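Local coordinates for protein succinate dehydrogenase subunit A (Mycolicibacterium smegmatis, PDB 7D6V) that probably oxidises succinate to fumarate as the FAD-carrying subunit of a membrane-bound respiratory complex that passes electrons to quinone, at residues Y190-G195 with G533-I538; E477-Y482 with K516-N521. One frame throughout, in Å; residues are numbered along the deposited sequence.

Contact 1. Residues Y190-G195 with G533-I538; sequences YYRETG and GWHLAI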
loop_
_atom_site.group_PDB
_atom_site.type_symbol
_atom_site.label_atom_id
_atom_site.label_comp_id
_atom_site.label_asym_id
_atom_site.label_seq_id
_atom_site.Cartn_x
_atom_site.Cartn_y
_atom_site.Cartn_z
ATOM N N TYR A 190 21.153 -17.066 0.237
ATOM C CA TYR A 190 20.504 -17.890 -0.770
ATOM C C TYR A 190 19.394 -17.099 -1.442
ATOM O O TYR A 190 18.830 -16.169 -0.862
ATOM C CB TYR A 190 19.930 -19.184 -0.165
ATOM C CG TYR A 190 18.856 -18.951 0.871
ATOM C CD1 TYR A 190 19.179 -18.814 2.210
ATOM C CD2 TYR A 190 17.519 -18.868 0.510
ATOM C CE1 TYR A 190 18.204 -18.598 3.157
ATOM C CE2 TYR A 190 16.540 -18.649 1.450
ATOM C CZ TYR A 190 16.888 -18.518 2.773
ATOM O OH TYR A 190 15.917 -18.302 3.719
ATOM N N TYR A 191 19.086 -17.490 -2.672
ATOM C CA TYR A 191 17.922 -16.972 -3.374
ATOM C C TYR A 191 16.687 -17.742 -2.932
ATOM O O TYR A 191 16.692 -18.974 -2.912
ATOM C CB TYR A 191 18.102 -17.103 -4.884
ATOM C CG TYR A 191 19.124 -16.169 -5.481
ATOM C CD1 TYR A 191 20.332 -16.650 -5.961
ATOM C CD2 TYR A 191 18.871 -14.812 -5.587
ATOM C CE1 TYR A 191 21.264 -15.806 -6.513
ATOM C CE2 TYR A 191 19.798 -13.960 -6.140
ATOM C CZ TYR A 191 20.992 -14.463 -6.603
ATOM O OH TYR A 191 21.920 -13.617 -7.157
ATOM N N ARG A 192 15.629 -17.016 -2.575
ATOM C CA ARG A 192 14.397 -17.686 -2.176
ATOM C C ARG A 192 13.810 -18.488 -3.326
ATOM O O ARG A 192 13.361 -19.619 -3.133
ATOM C CB ARG A 192 13.378 -16.672 -1.661
ATOM C CG ARG A 192 13.737 -16.026 -0.345
ATOM C CD ARG A 192 12.548 -15.276 0.217
ATOM N NE ARG A 192 11.605 -16.175 0.870
ATOM C CZ ARG A 192 10.322 -15.897 1.069
ATOM N NH1 ARG A 192 9.820 -14.742 0.662
ATOM N NH2 ARG A 192 9.539 -16.778 1.673
ATOM N N GLU A 193 13.833 -17.930 -4.537
ATOM C CA GLU A 193 13.150 -18.556 -5.665
ATOM C C GLU A 193 13.745 -19.919 -6.002
ATOM O O GLU A 193 13.015 -20.888 -6.232
ATOM C CB GLU A 193 13.208 -17.634 -6.881
ATOM C CG GLU A 193 12.917 -18.331 -8.195
ATOM C CD GLU A 193 13.260 -17.477 -9.393
ATOM O OE1 GLU A 193 13.860 -16.400 -9.201
ATOM O OE2 GLU A 193 12.925 -17.878 -10.526
ATOM N N THR A 194 15.073 -20.015 -6.036
ATOM C CA THR A 194 15.737 -21.221 -6.505
ATOM C C THR A 194 16.458 -21.998 -5.416
ATOM O O THR A 194 16.766 -23.174 -5.627
ATOM C CB THR A 194 16.748 -20.878 -7.609
ATOM O OG1 THR A 194 17.611 -19.828 -7.161
ATOM C CG2 THR A 194 16.030 -20.425 -8.864
ATOM N N GLY A 195 16.733 -21.383 -4.270
ATOM C CA GLY A 195 17.504 -22.041 -3.240
ATOM C C GLY A 195 18.989 -22.101 -3.503
ATOM O O GLY A 195 19.694 -22.844 -2.813
ATOM N N GLY A 533 9.237 -23.705 4.713
ATOM C CA GLY A 533 9.609 -24.446 5.907
ATOM C C GLY A 533 11.105 -24.423 6.146
ATOM O O GLY A 533 11.564 -24.261 7.280
ATOM N N TRP A 534 11.884 -24.560 5.074
ATOM C CA TRP A 534 13.332 -24.419 5.163
ATOM C C TRP A 534 13.720 -23.013 5.605
ATOM O O TRP A 534 14.621 -22.836 6.434
ATOM C CB TRP A 534 13.944 -24.770 3.806
ATOM C CG TRP A 534 15.420 -24.605 3.696
ATOM C CD1 TRP A 534 16.356 -24.955 4.615
ATOM C CD2 TRP A 534 16.134 -24.071 2.577
ATOM N NE1 TRP A 534 17.611 -24.661 4.148
ATOM C CE2 TRP A 534 17.501 -24.117 2.897
ATOM C CE3 TRP A 534 15.749 -23.555 1.337
ATOM C CZ2 TRP A 534 18.487 -23.665 2.024
ATOM C CZ3 TRP A 534 16.730 -23.105 0.474
ATOM C CH2 TRP A 534 18.081 -23.164 0.820
ATOM N N HIS A 535 13.039 -21.999 5.068
ATOM C CA HIS A 535 13.322 -20.620 5.449
ATOM C C HIS A 535 13.025 -20.383 6.924
ATOM O O HIS A 535 13.787 -19.700 7.617
ATOM C CB HIS A 535 12.509 -19.665 4.577
ATOM C CG HIS A 535 12.686 -19.888 3.107
ATOM N ND1 HIS A 535 11.792 -19.418 2.170
ATOM C CD2 HIS A 535 13.655 -20.529 2.412
ATOM C CE1 HIS A 535 12.200 -19.764 0.962
ATOM N NE2 HIS A 535 13.328 -20.436 1.082
ATOM N N LEU A 536 11.917 -20.935 7.420
ATOM C CA LEU A 536 11.593 -20.813 8.836
ATOM C C LEU A 536 12.623 -21.529 9.701
ATOM O O LEU A 536 13.016 -21.024 10.760
ATOM C CB LEU A 536 10.192 -21.363 9.098
ATOM C CG LEU A 536 9.644 -21.206 10.514
ATOM C CD1 LEU A 536 9.707 -19.755 10.951
ATOM C CD2 LEU A 536 8.228 -21.729 10.589
ATOM N N ALA A 537 13.067 -22.710 9.266
ATOM C CA ALA A 537 14.096 -23.431 10.006
ATOM C C ALA A 537 15.387 -22.628 10.077
ATOM O O ALA A 537 16.100 -22.674 11.086
ATOM C CB ALA A 537 14.349 -24.791 9.362
ATOM N N ILE A 538 15.711 -21.896 9.013
ATOM C CA ILE A 538 16.905 -21.056 9.040
ATOM C C ILE A 538 16.707 -19.862 9.971
ATOM O O ILE A 538 17.598 -19.520 10.754
ATOM C CB ILE A 538 17.280 -20.614 7.615
ATOM C CG1 ILE A 538 17.693 -21.821 6.777
ATOM C CG2 ILE A 538 18.407 -19.599 7.647
ATOM C CD1 ILE A 538 17.731 -21.536 5.297
#
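Three aromatic side chains, Tyr-190, Trp-534 and His-535, form a buried cluster where the end of strand 184-191 meets the start of helix 532-556. Tyr-190 and the six-membered ring of Trp-534 make an oblique pair, their planes 32° apart and their centroids 4.9 Å from each other. The Tyr-190 and His-535 rings are near parallel, but slid so far that they barely overlap. Tyr-190 OH comes to 3.4 Å from His-535 CD2. Tyr-190 CG lies between its own backbone N and carbonyl carbon (chi1 62°); its CB is directed toward the helix. Ile-538 meets Tyr-190 tip to tip, with Ile-538 CD1 3.7 Å from Tyr-190 CE1. Gly-195 lies at the edge of the indole, its CA 3.9 Å from Trp-534 CZ3. On the histidine, Arg-192 crosses obliquely and places NE 3.5 Å from His-535 ND1, with the two planes 66° apart. Trp-534 NE1 is bonded to the carbonyl of Val-468. The contact thus joins the FAD-binding part to the C-terminal helices mainly by aromatic and apolar packing. Arg-192 NH1 also has a long, weak ion pair with Glu-171, so Arg-192 may only slightly disfavour a protonated His-535.

Contact 2. Residues E477-Y482 with K516-N521; sequences EPENPY and KRRYAN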
loop_
_atom_site.group_PDB
_atom_site.type_symbol
_atom_site.label_atom_id
_atom_site.label_comp_id
_atom_site.label_asym_id
_atom_site.label_seq_id
_atom_site.Cartn_x
_atom_site.Cartn_y
_atom_site.Cartn_z
ATOM N N GLU A 477 14.316 -38.475 15.502
ATOM C CA GLU A 477 13.516 -37.652 16.406
ATOM C C GLU A 477 13.274 -36.283 15.778
ATOM O O GLU A 477 13.670 -35.260 16.350
ATOM C CB GLU A 477 14.184 -37.507 17.775
ATOM C CG GLU A 477 14.273 -38.807 18.550
ATOM C CD GLU A 477 12.913 -39.332 18.958
ATOM O OE1 GLU A 477 12.004 -38.509 19.202
ATOM O OE2 GLU A 477 12.749 -40.569 19.028
ATOM N N PRO A 478 12.621 -36.223 14.619
ATOM C CA PRO A 478 12.516 -34.955 13.887
ATOM C C PRO A 478 11.656 -33.929 14.609
ATOM O O PRO A 478 10.784 -34.251 15.417
ATOM C CB PRO A 478 11.872 -35.367 12.560
ATOM C CG PRO A 478 11.138 -36.612 12.873
ATOM C CD PRO A 478 11.938 -37.321 13.914
ATOM N N GLU A 479 11.920 -32.665 14.291
ATOM C CA GLU A 479 11.165 -31.536 14.810
ATOM C C GLU A 479 10.599 -30.721 13.658
ATOM O O GLU A 479 11.312 -30.397 12.705
ATOM C CB GLU A 479 12.039 -30.641 15.692
ATOM C CG GLU A 479 12.670 -31.348 16.871
ATOM C CD GLU A 479 11.713 -31.504 18.032
ATOM O OE1 GLU A 479 11.966 -32.365 18.899
ATOM O OE2 GLU A 479 10.707 -30.767 18.074
ATOM N N ASN A 480 9.321 -30.395 13.749
ATOM C CA ASN A 480 8.686 -29.522 12.770
ATOM C C ASN A 480 9.060 -28.070 13.052
ATOM O O ASN A 480 8.940 -27.619 14.195
ATOM C CB ASN A 480 7.172 -29.693 12.809
ATOM C CG ASN A 480 6.492 -29.141 11.577
ATOM O OD1 ASN A 480 6.122 -27.973 11.531
ATOM N ND2 ASN A 480 6.320 -29.985 10.570
ATOM N N PRO A 481 9.535 -27.321 12.052
ATOM C CA PRO A 481 9.882 -25.910 12.303
ATOM C C PRO A 481 8.717 -25.074 12.803
ATOM O O PRO A 481 8.906 -24.204 13.660
ATOM C CB PRO A 481 10.375 -25.422 10.932
ATOM C CG PRO A 481 10.694 -26.649 10.165
ATOM C CD PRO A 481 9.789 -27.719 10.660
ATOM N N TYR A 482 7.512 -25.315 12.283
ATOM C CA TYR A 482 6.353 -24.524 12.680
ATOM C C TYR A 482 5.995 -24.760 14.141
ATOM O O TYR A 482 5.655 -23.817 14.865
ATOM C CB TYR A 482 5.169 -24.851 11.772
ATOM C CG TYR A 482 5.383 -24.471 10.326
ATOM C CD1 TYR A 482 5.022 -23.218 9.858
ATOM C CD2 TYR A 482 5.948 -25.363 9.428
ATOM C CE1 TYR A 482 5.215 -22.865 8.541
ATOM C CE2 TYR A 482 6.146 -25.016 8.108
ATOM C CZ TYR A 482 5.778 -23.767 7.671
ATOM O OH TYR A 482 5.970 -23.415 6.359
ATOM N N LYS A 516 16.298 -24.751 22.233
ATOM C CA LYS A 516 17.459 -24.762 21.354
ATOM C C LYS A 516 18.133 -26.126 21.302
ATOM O O LYS A 516 18.824 -26.420 20.321
ATOM C CB LYS A 516 18.467 -23.691 21.781
ATOM C CG LYS A 516 19.288 -24.037 23.001
ATOM C CD LYS A 516 19.930 -22.795 23.596
ATOM C CE LYS A 516 21.154 -22.373 22.814
ATOM N NZ LYS A 516 21.919 -21.317 23.531
ATOM N N ARG A 517 17.952 -26.965 22.325
ATOM C CA ARG A 517 18.387 -28.354 22.199
ATOM C C ARG A 517 17.512 -29.113 21.209
ATOM O O ARG A 517 18.013 -29.925 20.422
ATOM C CB ARG A 517 18.371 -29.040 23.561
ATOM C CG ARG A 517 18.854 -30.478 23.527
ATOM C CD ARG A 517 18.383 -31.252 24.740
ATOM N NE ARG A 517 16.934 -31.182 24.902
ATOM C CZ ARG A 517 16.072 -31.970 24.270
ATOM N NH1 ARG A 517 16.507 -32.895 23.428
ATOM N NH2 ARG A 517 14.772 -31.833 24.482
ATOM N N ARG A 518 16.201 -28.865 21.237
ATOM C CA ARG A 518 15.301 -29.490 20.273
ATOM C C ARG A 518 15.544 -28.982 18.858
ATOM O O ARG A 518 15.258 -29.693 17.890
ATOM C CB ARG A 518 13.846 -29.246 20.667
ATOM C CG ARG A 518 13.350 -30.103 21.811
ATOM C CD ARG A 518 11.954 -29.688 22.225
ATOM N NE ARG A 518 11.007 -29.787 21.120
ATOM C CZ ARG A 518 9.793 -29.249 21.125
ATOM N NH1 ARG A 518 9.374 -28.569 22.180
ATOM N NH2 ARG A 518 9.000 -29.388 20.074
ATOM N N TYR A 519 16.047 -27.754 18.720
ATOM C CA TYR A 519 16.314 -27.197 17.397
ATOM C C TYR A 519 17.356 -27.993 16.621
ATOM O O TYR A 519 17.371 -27.930 15.388
ATOM C CB TYR A 519 16.768 -25.744 17.521
ATOM C CG TYR A 519 17.043 -25.077 16.195
ATOM C CD1 TYR A 519 16.009 -24.753 15.331
ATOM C CD2 TYR A 519 18.338 -24.774 15.806
ATOM C CE1 TYR A 519 16.256 -24.149 14.121
ATOM C CE2 TYR A 519 18.593 -24.167 14.597
ATOM C CZ TYR A 519 17.548 -23.855 13.760
ATOM O OH TYR A 519 17.796 -23.253 12.551
ATOM N N ALA A 520 18.224 -28.740 17.302
ATOM C CA ALA A 520 19.222 -29.536 16.602
ATOM C C ALA A 520 18.615 -30.682 15.805
ATOM O O ALA A 520 19.321 -31.288 14.993
ATOM C CB ALA A 520 20.245 -30.084 17.596
ATOM N N ASN A 521 17.337 -30.992 16.013
ATOM C CA ASN A 521 16.667 -32.092 15.335
ATOM C C ASN A 521 15.661 -31.624 14.293
ATOM O O ASN A 521 14.853 -32.431 13.825
ATOM C CB ASN A 521 15.971 -32.991 16.355
ATOM C CG ASN A 521 16.943 -33.708 17.257
ATOM O OD1 ASN A 521 17.929 -34.279 16.796
ATOM N ND2 ASN A 521 16.674 -33.683 18.555
#
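Glu-479 and Arg-518 form a salt bridge at the protein surface, where the loop leading into helix 481-495 passes the C-terminal end region of helix 502-518. The two side chains cross at about a right angle. Arg-518 presents its side edge, and both NE and NH2 donate to one oxygen, Glu-479 OE2. The NH2 bond is 3.0 Å from Arg-518 NH2 to Glu-479 OE2 and arrives on the syn side of the carboxylate. The bond from Arg-518 NE to Glu-479 OE2 is 3.2 Å and comes from above the carboxylate plane, on the same face. OE2 stays in the guanidinium plane, although the two planes are 56° apart. Chi2 of Glu-479 (-81°) bends its chain and sets CD near Arg-518 NE. A backbone bond lies beside the ion pair, 3.0 Å from Glu-479 N to Asn-521 O. Pro-478 CA makes a CA-H...O contact of 3.4 Å with Asn-521 O. Asn-521 CB packs at 3.7 Å from Glu-479 CG. Next along the loop, Asn-480 is the N-cap of helix 481-495, and its OD1 accepts weakly from Tyr-482 N. Arg-518 NH1 makes a second salt bridge, to Glu-487 on helix 481-495. Leu-484 of that helix packs on both Glu-479 and Arg-518, while Tyr-519 rests on Met-540 and Leu-544 of helix 532-556.

Overall arrangement
The centres of contact 1 and contact 2 are about 17 Å apart. Residues of helix 532-556 in contact 1 touch Tyr-519, Tyr-482 and Pro-481 of contact 2. Helices 502-518 and 532-556 are consecutive in the chain, and contact 2 falls within the span between the two segments of contact 1. Leu-536 CD2 packs 3.6 Å from Tyr-482 CD1. Tyr-519 OH and Ala-537 O are modelled very close, so a bond between them is doubtful in detail. In contact 1 the Tyr-190 side chain is about 7 Å from FAD. Contact 2 is at the surface. Both border the iron-sulfur subunit: Glu-193 packs on its Met-98, and Tyr-482 OH bonds to its Pro-46.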